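PDB 3FID: putative outer membrane protein (LpxR) from Salmonella typhimurium, which removes acyl chains from lipid A as a deacylase of the outer membrane, modifying lipopolysaccharide. Local coordinates for residues 214-228 with 250-264. Numbering follows the deposited sequence.
Sequences GLIYKVFAGVERREV and KTVDEYRVGATIGYS. With CXE (pentaethylene glycol monodecyl ether), chain L; CXE (pentaethylene glycol monodecyl ether), chain M; CXE (pentaethylene glycol monodecyl ether), chain K.
Arg-225 grips Asp-253 side-on across the two antiparallel strands: NE reaches OD1 at 2.7 Å and NH2 reaches OD2 at 2.8 Å, each oxygen offering its syn lone pair. Guanidinium and carboxylate are almost coplanar, 1° apart, and O23 of the CXE of chain M lies over one face of the guanidinium. On the same side of the barrel wall, Val-223 CG2 sits 3.7 Å from the centroid of the Tyr-255 ring in a CH-pi contact, while C13 of the CXE of chain L lies over the opposite face. Val-219, Ala-221 and Val-257 continue this detergent-bearing surface, as expected of a lipid-facing belt.

The other side of the wall carries a polar network. Arg-226 NH2 meets Glu-254 OE1 at 2.9 Å from above the carboxylate plane, the two planes standing 84° apart. Glu-254 OE2 takes Arg-256 NE at 2.6 Å and also the backbone N of Gly-200, and Arg-256 NH2 goes on to Asn-289. With CG between its backbone N and carbonyl carbon (chi1 67°), Phe-220 lays its ring over Gly-258, whose CA lies 3.9 Å from the centroid.

Paired backbone bonds from Ile-216/Gly-262 to Arg-226/Val-252, with one more at each end, fix this register; strand 176-188 pairs with the far edge of 215-228, and 266-275 with that of 251-263. The Arg-226, Glu-254 and Arg-256 charges probably balance in part on the inner face, while the outer face is largely apolar with an ion pair near one end, consistent with a membrane-spanning beta-barrel.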
loop_
_atom_site.group_PDB
_atom_site.type_symbol
_atom_site.label_atom_id
_atom_site.label_comp_id
_atom_site.label_asym_id
_atom_site.label_seq_id
_atom_site.Cartn_x
_atom_site.Cartn_y
_atom_site.Cartn_z
ATOM N N GLY A 214 11.924 -3.974 23.934
ATOM C CA GLY A 214 11.721 -5.397 24.166
ATOM C C GLY A 214 10.675 -5.976 23.228
ATOM O O GLY A 214 10.709 -5.722 22.022
ATOM N N LEU A 215 9.746 -6.750 23.796
ATOM C CA LEU A 215 8.649 -7.361 23.044
ATOM C C LEU A 215 7.678 -6.299 22.526
ATOM O O LEU A 215 7.212 -5.427 23.260
ATOM C CB LEU A 215 7.878 -8.391 23.894
ATOM C CG LEU A 215 6.716 -9.159 23.235
ATOM C CD1 LEU A 215 7.166 -10.237 22.225
ATOM C CD2 LEU A 215 5.775 -9.745 24.276
ATOM N N ILE A 216 7.369 -6.419 21.243
ATOM C CA ILE A 216 6.349 -5.614 20.629
ATOM C C ILE A 216 5.441 -6.550 19.852
ATOM O O ILE A 216 5.903 -7.521 19.201
ATOM C CB ILE A 216 6.972 -4.508 19.743
ATOM C CG1 ILE A 216 5.912 -3.457 19.367
ATOM C CG2 ILE A 216 7.663 -5.119 18.488
ATOM C CD1 ILE A 216 6.507 -2.197 18.793
ATOM N N TYR A 217 4.143 -6.325 19.988
ATOM C CA TYR A 217 3.173 -7.058 19.164
ATOM C C TYR A 217 1.890 -6.278 18.900
ATOM O O TYR A 217 1.497 -5.409 19.679
ATOM C CB TYR A 217 2.857 -8.449 19.729
ATOM C CG TYR A 217 2.060 -8.428 21.000
ATOM C CD1 TYR A 217 2.709 -8.474 22.256
ATOM C CD2 TYR A 217 0.661 -8.368 20.961
ATOM C CE1 TYR A 217 1.979 -8.441 23.433
ATOM C CE2 TYR A 217 -0.079 -8.345 22.130
ATOM C CZ TYR A 217 0.573 -8.371 23.354
ATOM O OH TYR A 217 -0.197 -8.342 24.490
ATOM N N LYS A 218 1.241 -6.598 17.781
ATOM C CA LYS A 218 0.050 -5.869 17.359
ATOM C C LYS A 218 -0.714 -6.759 16.398
ATOM O O LYS A 218 -0.092 -7.435 15.577
ATOM C CB LYS A 218 0.460 -4.553 16.671
ATOM C CG LYS A 218 -0.719 -3.749 16.063
ATOM C CD LYS A 218 -0.272 -2.413 15.461
ATOM C CE LYS A 218 -1.473 -1.736 14.742
ATOM N NZ LYS A 218 -1.005 -0.451 14.109
ATOM N N VAL A 219 -2.048 -6.813 16.539
ATOM C CA VAL A 219 -2.901 -7.505 15.587
ATOM C C VAL A 219 -4.008 -6.537 15.227
ATOM O O VAL A 219 -4.498 -5.828 16.094
ATOM C CB VAL A 219 -3.513 -8.801 16.161
ATOM C CG1 VAL A 219 -4.293 -9.514 15.097
ATOM C CG2 VAL A 219 -2.399 -9.753 16.725
ATOM N N PHE A 220 -4.387 -6.460 13.953
ATOM C CA PHE A 220 -5.311 -5.410 13.544
ATOM C C PHE A 220 -6.159 -5.839 12.368
ATOM O O PHE A 220 -5.796 -6.762 11.617
ATOM C CB PHE A 220 -4.571 -4.091 13.172
ATOM C CG PHE A 220 -3.735 -4.230 11.940
ATOM C CD1 PHE A 220 -2.429 -4.718 12.025
ATOM C CD2 PHE A 220 -4.276 -3.957 10.687
ATOM C CE1 PHE A 220 -1.654 -4.912 10.864
ATOM C CE2 PHE A 220 -3.515 -4.144 9.527
ATOM C CZ PHE A 220 -2.201 -4.638 9.624
ATOM N N ALA A 221 -7.287 -5.162 12.230
ATOM C CA ALA A 221 -8.201 -5.352 11.107
ATOM C C ALA A 221 -8.851 -3.997 10.831
ATOM O O ALA A 221 -9.245 -3.297 11.771
ATOM C CB ALA A 221 -9.240 -6.416 11.470
ATOM N N GLY A 222 -8.928 -3.596 9.555
ATOM C CA GLY A 222 -9.517 -2.295 9.187
ATOM C C GLY A 222 -10.063 -2.281 7.773
ATOM O O GLY A 222 -9.735 -3.143 6.967
ATOM N N VAL A 223 -10.888 -1.287 7.481
ATOM C CA VAL A 223 -11.430 -1.049 6.134
ATOM C C VAL A 223 -11.512 0.452 5.952
ATOM O O VAL A 223 -11.827 1.198 6.908
ATOM C CB VAL A 223 -12.808 -1.724 5.888
ATOM C CG1 VAL A 223 -13.881 -1.322 6.961
ATOM C CG2 VAL A 223 -13.307 -1.457 4.469
ATOM N N GLU A 224 -11.211 0.902 4.736
ATOM C CA GLU A 224 -11.348 2.292 4.383
ATOM C C GLU A 224 -12.092 2.395 3.063
ATOM O O GLU A 224 -11.757 1.720 2.117
ATOM C CB GLU A 224 -9.972 2.966 4.248
ATOM C CG GLU A 224 -10.073 4.433 3.804
ATOM C CD GLU A 224 -8.724 5.071 3.482
ATOM O OE1 GLU A 224 -8.213 4.931 2.352
ATOM O OE2 GLU A 224 -8.168 5.729 4.377
ATOM N N ARG A 225 -13.119 3.229 3.006
ATOM C CA ARG A 225 -13.767 3.497 1.720
ATOM C C ARG A 225 -13.192 4.754 1.091
ATOM O O ARG A 225 -13.238 5.831 1.695
ATOM C CB ARG A 225 -15.285 3.676 1.925
ATOM C CG ARG A 225 -15.993 4.215 0.657
ATOM C CD ARG A 225 -17.459 3.789 0.667
ATOM N NE ARG A 225 -17.560 2.341 0.605
ATOM C CZ ARG A 225 -18.698 1.665 0.623
ATOM N NH1 ARG A 225 -19.853 2.320 0.700
ATOM N NH2 ARG A 225 -18.687 0.340 0.567
ATOM N N ARG A 226 -12.713 4.678 -0.143
ATOM C CA ARG A 226 -12.323 5.944 -0.762
ATOM C C ARG A 226 -13.093 6.341 -1.993
ATOM O O ARG A 226 -13.552 5.489 -2.763
ATOM C CB ARG A 226 -10.820 6.019 -0.996
ATOM C CG ARG A 226 -10.271 4.864 -1.746
ATOM C CD ARG A 226 -8.743 4.906 -1.565
ATOM N NE ARG A 226 -8.057 4.109 -2.561
ATOM C CZ ARG A 226 -7.445 2.943 -2.327
ATOM N NH1 ARG A 226 -6.805 2.322 -3.320
ATOM N NH2 ARG A 226 -7.443 2.406 -1.122
ATOM N N GLU A 227 -13.291 7.649 -2.122
ATOM C CA GLU A 227 -14.000 8.234 -3.256
ATOM C C GLU A 227 -12.932 8.795 -4.171
ATOM O O GLU A 227 -12.217 9.715 -3.800
ATOM C CB GLU A 227 -14.926 9.341 -2.779
ATOM C CG GLU A 227 -15.918 9.780 -3.814
ATOM C CD GLU A 227 -16.967 8.697 -4.138
ATOM O OE1 GLU A 227 -17.691 8.928 -5.135
ATOM O OE2 GLU A 227 -17.045 7.640 -3.421
ATOM N N VAL A 228 -12.820 8.205 -5.353
ATOM C CA VAL A 228 -11.639 8.375 -6.191
ATOM C C VAL A 228 -11.948 9.413 -7.282
ATOM O O VAL A 228 -12.931 9.273 -8.037
ATOM C CB VAL A 228 -11.211 7.015 -6.816
ATOM C CG1 VAL A 228 -9.984 7.196 -7.740
ATOM C CG2 VAL A 228 -10.897 5.985 -5.714
ATOM N N LYS A 250 -15.615 4.941 -8.968
ATOM C CA LYS A 250 -15.385 6.067 -8.090
ATOM C C LYS A 250 -15.354 5.698 -6.608
ATOM O O LYS A 250 -14.828 6.458 -5.815
ATOM C CB LYS A 250 -16.408 7.169 -8.376
ATOM C CG LYS A 250 -16.295 7.604 -9.857
ATOM C CD LYS A 250 -16.290 9.099 -9.996
ATOM C CE LYS A 250 -17.647 9.645 -10.423
ATOM N NZ LYS A 250 -17.855 9.532 -11.887
ATOM N N THR A 251 -15.921 4.552 -6.244
ATOM C CA THR A 251 -15.909 4.087 -4.858
ATOM C C THR A 251 -15.114 2.799 -4.751
ATOM O O THR A 251 -15.411 1.794 -5.427
ATOM C CB THR A 251 -17.347 3.909 -4.303
ATOM O OG1 THR A 251 -18.071 5.125 -4.522
ATOM C CG2 THR A 251 -17.301 3.646 -2.845
ATOM N N VAL A 252 -14.073 2.848 -3.909
ATOM C CA VAL A 252 -13.127 1.743 -3.774
ATOM C C VAL A 252 -12.890 1.492 -2.266
ATOM O O VAL A 252 -12.564 2.410 -1.509
ATOM C CB VAL A 252 -11.773 2.053 -4.533
ATOM C CG1 VAL A 252 -10.701 1.001 -4.200
ATOM C CG2 VAL A 252 -11.980 2.102 -6.045
ATOM N N ASP A 253 -13.066 0.249 -1.844
ATOM C CA ASP A 253 -12.839 -0.149 -0.453
ATOM C C ASP A 253 -11.547 -0.916 -0.354
ATOM O O ASP A 253 -11.225 -1.719 -1.241
ATOM C CB ASP A 253 -13.965 -1.061 0.037
ATOM C CG ASP A 253 -15.295 -0.352 0.120
ATOM O OD1 ASP A 253 -15.305 0.890 0.158
ATOM O OD2 ASP A 253 -16.327 -1.056 0.143
ATOM N N GLU A 254 -10.811 -0.678 0.731
ATOM C CA GLU A 254 -9.574 -1.416 1.022
ATOM C C GLU A 254 -9.634 -2.066 2.409
ATOM O O GLU A 254 -9.871 -1.378 3.424
ATOM C CB GLU A 254 -8.349 -0.503 0.934
ATOM C CG GLU A 254 -7.001 -1.252 1.231
ATOM C CD GLU A 254 -5.793 -0.387 1.002
ATOM O OE1 GLU A 254 -5.741 0.265 -0.047
ATOM O OE2 GLU A 254 -4.871 -0.390 1.849
ATOM N N TYR A 255 -9.423 -3.376 2.445
ATOM C CA TYR A 255 -9.432 -4.152 3.688
ATOM C C TYR A 255 -8.013 -4.564 4.029
ATOM O O TYR A 255 -7.245 -4.936 3.140
ATOM C CB TYR A 255 -10.262 -5.423 3.490
ATOM C CG TYR A 255 -11.717 -5.138 3.290
ATOM C CD1 TYR A 255 -12.597 -5.211 4.370
ATOM C CD2 TYR A 255 -12.235 -4.799 2.021
ATOM C CE1 TYR A 255 -13.945 -4.968 4.215
ATOM C CE2 TYR A 255 -13.599 -4.549 1.854
ATOM C CZ TYR A 255 -14.440 -4.622 2.964
ATOM O OH TYR A 255 -15.797 -4.362 2.868
ATOM N N ARG A 256 -7.654 -4.516 5.313
ATOM C CA ARG A 256 -6.304 -4.894 5.745
ATOM C C ARG A 256 -6.450 -5.654 7.057
ATOM O O ARG A 256 -7.112 -5.168 7.979
ATOM C CB ARG A 256 -5.391 -3.672 5.995
ATOM C CG ARG A 256 -5.245 -2.700 4.831
ATOM C CD ARG A 256 -4.031 -1.749 5.018
ATOM N NE ARG A 256 -3.493 -1.529 3.671
ATOM C CZ ARG A 256 -2.327 -1.957 3.166
ATOM N NH1 ARG A 256 -2.066 -1.669 1.909
ATOM N NH2 ARG A 256 -1.406 -2.623 3.885
ATOM N N VAL A 257 -5.868 -6.844 7.111
ATOM C CA VAL A 257 -5.833 -7.639 8.307
ATOM C C VAL A 257 -4.384 -8.062 8.487
ATOM O O VAL A 257 -3.755 -8.601 7.545
ATOM C CB VAL A 257 -6.754 -8.896 8.140
ATOM C CG1 VAL A 257 -6.526 -9.895 9.275
ATOM C CG2 VAL A 257 -8.243 -8.472 7.968
ATOM N N GLY A 258 -3.825 -7.852 9.677
ATOM C CA GLY A 258 -2.428 -8.202 9.844
ATOM C C GLY A 258 -1.901 -8.190 11.252
ATOM O O GLY A 258 -2.661 -8.034 12.206
ATOM N N ALA A 259 -0.587 -8.352 11.369
ATOM C CA ALA A 259 0.081 -8.443 12.680
ATOM C C ALA A 259 1.557 -8.061 12.573
ATOM O O ALA A 259 2.180 -8.166 11.493
ATOM C CB ALA A 259 -0.027 -9.872 13.248
ATOM N N THR A 260 2.091 -7.633 13.715
ATOM C CA THR A 260 3.526 -7.445 13.923
ATOM C C THR A 260 3.975 -8.201 15.178
ATOM O O THR A 260 3.286 -8.177 16.203
ATOM C CB THR A 260 3.845 -5.984 14.109
ATOM O OG1 THR A 260 3.502 -5.289 12.913
ATOM C CG2 THR A 260 5.375 -5.746 14.467
ATOM N N ILE A 261 5.118 -8.870 15.091
ATOM C CA ILE A 261 5.743 -9.435 16.277
ATOM C C ILE A 261 7.230 -9.119 16.202
ATOM O O ILE A 261 7.878 -9.302 15.165
ATOM C CB ILE A 261 5.454 -10.957 16.450
ATOM C CG1 ILE A 261 5.859 -11.425 17.874
ATOM C CG2 ILE A 261 6.124 -11.785 15.351
ATOM C CD1 ILE A 261 5.914 -12.980 18.080
ATOM N N GLY A 262 7.764 -8.588 17.290
ATOM C CA GLY A 262 9.162 -8.273 17.327
ATOM C C GLY A 262 9.757 -8.282 18.715
ATOM O O GLY A 262 9.058 -8.385 19.712
ATOM N N TYR A 263 11.073 -8.169 18.746
ATOM C CA TYR A 263 11.803 -7.978 19.979
ATOM C C TYR A 263 12.938 -7.065 19.632
ATOM O O TYR A 263 13.724 -7.381 18.750
ATOM C CB TYR A 263 12.320 -9.303 20.578
ATOM C CG TYR A 263 12.736 -9.087 22.029
ATOM C CD1 TYR A 263 13.992 -8.588 22.350
ATOM C CD2 TYR A 263 11.839 -9.313 23.071
ATOM C CE1 TYR A 263 14.360 -8.337 23.675
ATOM C CE2 TYR A 263 12.205 -9.075 24.405
ATOM C CZ TYR A 263 13.461 -8.592 24.687
ATOM O OH TYR A 263 13.819 -8.348 26.009
ATOM N N SER A 264 12.992 -5.909 20.292
ATOM C CA SER A 264 14.096 -4.959 20.119
ATOM C C SER A 264 15.380 -5.705 19.760
ATOM O O SER A 264 15.816 -6.569 20.527
ATOM C CB SER A 264 14.332 -4.166 21.409
ATOM O OG SER A 264 13.483 -3.043 21.486
HETATM C C1 CXE L . -15.637 -1.022 11.786
HETATM C C2 CXE L . -14.378 -1.640 12.372
HETATM C C3 CXE L . -13.428 -2.060 11.262
HETATM C C4 CXE L . -13.264 -3.568 11.147
HETATM C C5 CXE L . -13.418 -3.998 9.688
HETATM C C6 CXE L . -12.298 -4.939 9.243
HETATM C C7 CXE L . -12.798 -5.890 8.179
HETATM C C8 CXE L . -11.712 -6.825 7.708
HETATM C C9 CXE L . -12.298 -8.191 7.402
HETATM C C10 CXE L . -12.154 -8.588 5.934
HETATM O O11 CXE L . -13.253 -9.428 5.589
HETATM C C12 CXE L . -13.305 -9.829 4.216
HETATM C C13 CXE L . -13.871 -8.742 3.306
HETATM O O14 CXE L . -15.289 -8.645 3.463
HETATM C C15 CXE L . -15.902 -7.822 2.465
HETATM C C1 CXE M . -8.243 20.472 17.483
HETATM C C2 CXE M . -9.080 20.130 16.267
HETATM C C3 CXE M . -9.760 18.768 16.416
HETATM C C4 CXE M . -9.785 17.986 15.102
HETATM C C5 CXE M . -10.880 16.920 15.091
HETATM C C6 CXE M . -10.599 15.887 14.002
HETATM C C7 CXE M . -11.428 14.607 14.133
HETATM C C8 CXE M . -11.400 13.827 12.816
HETATM C C9 CXE M . -11.765 12.347 12.952
HETATM C C10 CXE M . -12.721 11.918 11.844
HETATM O O11 CXE M . -12.950 10.512 11.903
HETATM C C12 CXE M . -14.295 10.138 11.555
HETATM C C13 CXE M . -14.336 9.198 10.338
HETATM O O14 CXE M . -15.321 8.170 10.501
HETATM C C15 CXE M . -15.293 7.180 9.467
HETATM C C16 CXE M . -15.700 5.798 9.990
HETATM O O17 CXE M . -16.429 5.099 8.970
HETATM C C18 CXE M . -16.081 3.718 8.793
HETATM C C19 CXE M . -16.868 3.117 7.623
HETATM O O20 CXE M . -15.989 2.625 6.598
HETATM C C21 CXE M . -16.650 2.201 5.401
HETATM C C22 CXE M . -16.394 0.709 5.237
HETATM O O23 CXE M . -16.904 0.198 4.010
HETATM C C24 CXE M . -17.255 -1.181 4.119
HETATM C C25 CXE M . -18.688 -1.352 3.664
HETATM O O26 CXE M . -19.117 -2.673 3.943
HETATM C C1 CXE K . -8.464 -6.931 17.022
HETATM C C2 CXE K . -8.038 -7.132 15.582
HETATM C C3 CXE K . -8.722 -8.339 14.938
HETATM C C4 CXE K . -7.935 -9.630 15.163
HETATM C C5 CXE K . -8.505 -10.846 14.443
HETATM C C6 CXE K . -7.364 -11.712 13.906
HETATM C C7 CXE K . -7.643 -13.217 13.913
HETATM C C8 CXE K . -6.470 -13.965 13.286
HETATM C C9 CXE K . -6.738 -15.449 13.076
HETATM C C10 CXE K . -5.494 -16.143 12.527
HETATM O O11 CXE K . -5.655 -17.562 12.545
HETATM C C12 CXE K . -4.624 -18.232 11.816
HETATM C C13 CXE K . -5.071 -19.639 11.420
HETATM O O14 CXE K . -4.060 -20.279 10.627
HETATM C C15 CXE K . -4.586 -21.082 9.568
HETATM C C16 CXE K . -4.983 -20.195 8.386
HETATM O O17 CXE K . -5.265 -20.984 7.226
HETATM C C18 CXE K . -6.625 -20.876 6.804
HETATM C C19 CXE K . -6.960 -22.007 5.841
HETATM O O20 CXE K . -5.818 -22.850 5.701
#